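Local coordinates for BvnE (Penicillium brevicompactum, PDB 6U9I), which catalyses the stereoselective semipinacol rearrangement in the assembly of the fungal brevianamide alkaloids, at the interface of chains A and B. Numbering follows the deposited sequence. Chains: chain A/B, BvnE.

Contact 1: the interface of chains A and B. Residues chain A 15-16; chain B 91, 93-94.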
# COMPACT_ATOMS: atom_id res chain seq x y z
N ARG A 15 12.78 16.21 -4.85
CA ARG A 15 12.69 14.99 -4.05
C ARG A 15 12.83 15.30 -2.56
O ARG A 15 12.06 14.80 -1.74
CB ARG A 15 13.76 13.99 -4.48
CG ARG A 15 13.77 12.74 -3.62
CD ARG A 15 14.94 11.80 -3.95
NE ARG A 15 14.76 10.51 -3.29
CZ ARG A 15 14.06 9.51 -3.82
NH1 ARG A 15 13.49 9.66 -5.02
NH2 ARG A 15 13.93 8.36 -3.15
N GLU A 16 13.81 16.12 -2.20
CA GLU A 16 13.99 16.41 -0.78
C GLU A 16 12.81 17.19 -0.23
O GLU A 16 12.36 16.94 0.90
CB GLU A 16 15.31 17.15 -0.55
CG GLU A 16 16.56 16.34 -0.97
CD GLU A 16 16.75 16.26 -2.48
OE1 GLU A 16 16.03 16.95 -3.23
OE2 GLU A 16 17.64 15.49 -2.93
N ASP B 91 9.78 5.71 -8.47
CA ASP B 91 10.91 6.34 -7.79
C ASP B 91 12.17 5.86 -8.52
O ASP B 91 12.63 4.74 -8.30
CB ASP B 91 10.93 5.95 -6.31
CG ASP B 91 12.03 6.65 -5.53
OD1 ASP B 91 13.05 7.06 -6.14
OD2 ASP B 91 11.88 6.80 -4.29
N ARG B 93 15.26 6.92 -8.26
CA ARG B 93 16.44 6.78 -7.41
C ARG B 93 16.47 5.42 -6.73
O ARG B 93 17.53 4.77 -6.65
CB ARG B 93 16.50 7.88 -6.37
CG ARG B 93 17.78 7.84 -5.55
CD ARG B 93 17.84 8.86 -4.44
NE ARG B 93 18.05 10.22 -4.93
CZ ARG B 93 18.46 11.23 -4.16
NH1 ARG B 93 18.63 12.44 -4.68
NH2 ARG B 93 18.70 11.03 -2.87
N LEU B 94 15.33 4.97 -6.21
CA LEU B 94 15.25 3.71 -5.48
C LEU B 94 14.89 2.54 -6.39
O LEU B 94 14.85 1.40 -5.92
CB LEU B 94 14.22 3.82 -4.35
CG LEU B 94 14.46 4.88 -3.26
CD1 LEU B 94 13.41 4.78 -2.13
CD2 LEU B 94 15.89 4.80 -2.70

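Contact 2: the interface of chains A and B. Residues chain A 50-52, 133, 135; chain B 100, 115-117.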
# COMPACT_ATOMS: atom_id res chain seq x y z
N ALA A 50 -9.04 2.98 1.77
CA ALA A 50 -8.97 1.82 0.90
C ALA A 50 -8.62 0.63 1.77
O ALA A 50 -8.12 0.81 2.88
CB ALA A 50 -7.93 2.00 -0.21
N PRO A 51 -8.89 -0.60 1.31
CA PRO A 51 -9.48 -1.03 0.04
C PRO A 51 -10.97 -0.71 -0.05
O PRO A 51 -11.58 -0.33 0.94
CB PRO A 51 -9.25 -2.55 0.04
CG PRO A 51 -9.21 -2.92 1.49
CD PRO A 51 -8.49 -1.75 2.14
N ARG A 52 -11.53 -0.88 -1.25
CA ARG A 52 -12.94 -0.58 -1.47
C ARG A 52 -13.86 -1.39 -0.57
O ARG A 52 -14.97 -0.95 -0.24
CB ARG A 52 -13.31 -0.84 -2.92
CG ARG A 52 -12.81 0.15 -3.91
CD ARG A 52 -13.72 0.06 -5.12
NE ARG A 52 -13.16 0.70 -6.29
CZ ARG A 52 -13.65 0.52 -7.51
NH1 ARG A 52 -14.69 -0.28 -7.69
NH2 ARG A 52 -13.10 1.14 -8.54
N ILE A 133 -4.38 8.53 -0.28
CA ILE A 133 -5.00 7.21 -0.23
C ILE A 133 -4.45 6.50 0.98
O ILE A 133 -3.22 6.40 1.13
CB ILE A 133 -4.71 6.38 -1.48
CG1 ILE A 133 -5.19 7.08 -2.73
CG2 ILE A 133 -5.33 4.97 -1.32
CD1 ILE A 133 -4.69 6.38 -3.97
N PHE A 135 -4.51 2.93 2.47
CA PHE A 135 -4.84 1.52 2.26
C PHE A 135 -4.53 0.78 3.56
O PHE A 135 -3.36 0.51 3.86
CB PHE A 135 -4.03 0.97 1.08
CG PHE A 135 -4.56 -0.33 0.53
CD1 PHE A 135 -4.43 -1.51 1.25
CD2 PHE A 135 -5.13 -0.38 -0.74
CE1 PHE A 135 -4.90 -2.73 0.74
CE2 PHE A 135 -5.61 -1.60 -1.26
CZ PHE A 135 -5.50 -2.76 -0.52
N HIS B 100 -1.52 0.17 -7.74
CA HIS B 100 -2.78 -0.17 -7.09
C HIS B 100 -3.53 -1.12 -8.02
O HIS B 100 -3.91 -0.73 -9.13
CB HIS B 100 -3.56 1.12 -6.84
CG HIS B 100 -4.78 0.96 -6.00
ND1 HIS B 100 -5.79 1.91 -5.97
CD2 HIS B 100 -5.17 -0.03 -5.15
CE1 HIS B 100 -6.74 1.51 -5.15
NE2 HIS B 100 -6.40 0.34 -4.64
N GLU B 115 -7.94 -6.78 -3.87
CA GLU B 115 -7.38 -5.47 -4.17
C GLU B 115 -6.05 -5.36 -3.44
O GLU B 115 -5.90 -5.88 -2.33
CB GLU B 115 -8.35 -4.36 -3.72
CG GLU B 115 -7.93 -2.95 -4.10
CD GLU B 115 -8.87 -1.89 -3.50
OE1 GLU B 115 -10.06 -2.20 -3.24
OE2 GLU B 115 -8.41 -0.74 -3.29
N TYR B 116 -5.08 -4.69 -4.07
CA TYR B 116 -3.70 -4.67 -3.57
C TYR B 116 -3.05 -3.32 -3.79
O TYR B 116 -3.33 -2.62 -4.76
CB TYR B 116 -2.79 -5.71 -4.26
CG TYR B 116 -3.40 -7.07 -4.36
CD1 TYR B 116 -4.36 -7.35 -5.33
CD2 TYR B 116 -3.06 -8.08 -3.47
CE1 TYR B 116 -4.94 -8.57 -5.41
CE2 TYR B 116 -3.64 -9.33 -3.56
CZ TYR B 116 -4.59 -9.56 -4.54
OH TYR B 116 -5.21 -10.79 -4.66
N MET B 117 -2.13 -3.00 -2.89
CA MET B 117 -1.10 -2.01 -3.15
C MET B 117 0.21 -2.79 -3.24
O MET B 117 0.54 -3.54 -2.32
CB MET B 117 -1.06 -0.94 -2.05
CG MET B 117 -0.45 0.39 -2.46
SD MET B 117 -1.37 1.27 -3.75
CE MET B 117 -2.80 1.89 -2.88

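Contact 1: the interface of chains A and B
A:Arg15 and B:Arg93 lie against each other at the centre of this small patch, and the meeting is carried largely by their aliphatic parts. CD of A:Arg15 sits over the centre of the B:Arg93 guanidinium, 3.6 Å from its CZ, while CD of B:Arg93 covers one face of the A:Arg15 guanidinium towards the rim. The two planar groups are nearly parallel, 16° apart, but slipped, so that each rests mainly on the other's methylene. The B:Arg93 chain gets there by a bend at chi3 (-74°), which turns its guanidinium across the extended A:Arg15. The branch of B:Leu94 borders the far end of A:Arg15, CG being 3.5 Å from NH2, with CD1 at the guanidinium edge.

Outward from this core, A:Arg15 grips B:Asp91 end-on with both terminal nitrogens, one for each carboxylate oxygen. NH2 of A:Arg15 donates to OD2 of B:Asp91 at 2.8 Å, close to the guanidinium plane and onto the syn lone pair, in a hydrogen-bonded salt bridge. NH1 of A:Arg15 reaches OD1 of B:Asp91 at 2.9 Å from above the carboxylate plane, because the two flat groups are twisted 53° apart. The backbone N of B:Leu94 donates to the same OD1 of B:Asp91 at 3.1 Å from the opposite face. OD1 is thus held between two donors, and the loop after strand 89-91 fixes the carboxylate that receives the partner's arginine. The nearby cation should stabilise the ionised form of B:Asp91. At the outer rim, OE2 of the poorly ordered A:Glu16 lies 3.6 Å from NH1 of B:Arg93, a long and probably weak salt bridge that may offset charge beside the paired arginines.

Together these groups tie the start of helix 14-31 in one subunit to the turn following strand 89-91 in the other. The site is a polar clasp that, with its symmetry twin, likely steadies the two-fold dimer of the deposited assembly.

Contact 2: the interface of chains A and B
The ring of A:Phe135 presses into strand 110-122 of chain B, forming the close-packed half of the contact. Its CZ and CE2 corner points at the B:Glu115 and B:Tyr116 backbone, with CZ 3.6 Å from the carbonyl O of B:Glu115. A:Pro51 CD covers one face of the ring and B:Met117 N the other, both towards the rim, while B:His100 NE2 and B:Glu115 CG meet its edge. The methyl CE of B:Met117, brought round by two successive bends in the chain, lies 3.9 Å from CD2 of A:Phe135 and also caps one face of the B:His100 ring.

Beside the phenyl ring, the extended B:Glu115 side chain reaches across to the turn of chain A, its carboxylate almost perpendicular to the ring at 85°. OE1 of B:Glu115 accepts the backbone N-H of A:Arg52, with 2.8 Å between OE1 and N, on the syn side and nearly straight (167° at H). OE2 of B:Glu115 accepts from NE2 of B:His100 at 2.7 Å on its anti side, the oxygen lying close to the imidazole plane. These two donors limit rotation of the carboxylate, and CB of A:Pro51, which follows a cis peptide bond, packs 3.6 Å from CD of B:Glu115.

Contacts are looser at both flanks. A:Ile133 comes nearest to B:Met117 with CG2, 4.3 Å from CE, a loose approach. The guanidinium of A:Arg52 makes no close contact with B:Glu115: NE stays 5.2 Å from OE1, so any attraction is long-range and the backbone N does the binding.

The site is a sheet-face interface in which an aromatic plug and a buttressed carboxylate set strand 129-136 and the 50-52 turn of one subunit against the partner's strands, probably supporting dimer assembly.

Contact 1 and contact 2 belong to one two-fold interface, with the centres of their C-alpha atoms about 23 Å apart. They have no residue in common and draw on separate elements. In chain A, contact 1 uses helix 14-31, and contact 2 uses strands 45-50 and 129-136 and the 3-10 helix 52-54; in chain B, contact 1 uses strand 89-91 and its following turn, and contact 2 strands 96-107 and 110-122. Contact 1 is a charged clasp near the periphery, whereas contact 2 brings sheet surfaces together. Each recurs with the chains exchanged, and such spaced attachments would be expected to restrict rocking between subunits, if this pair is the biological dimer.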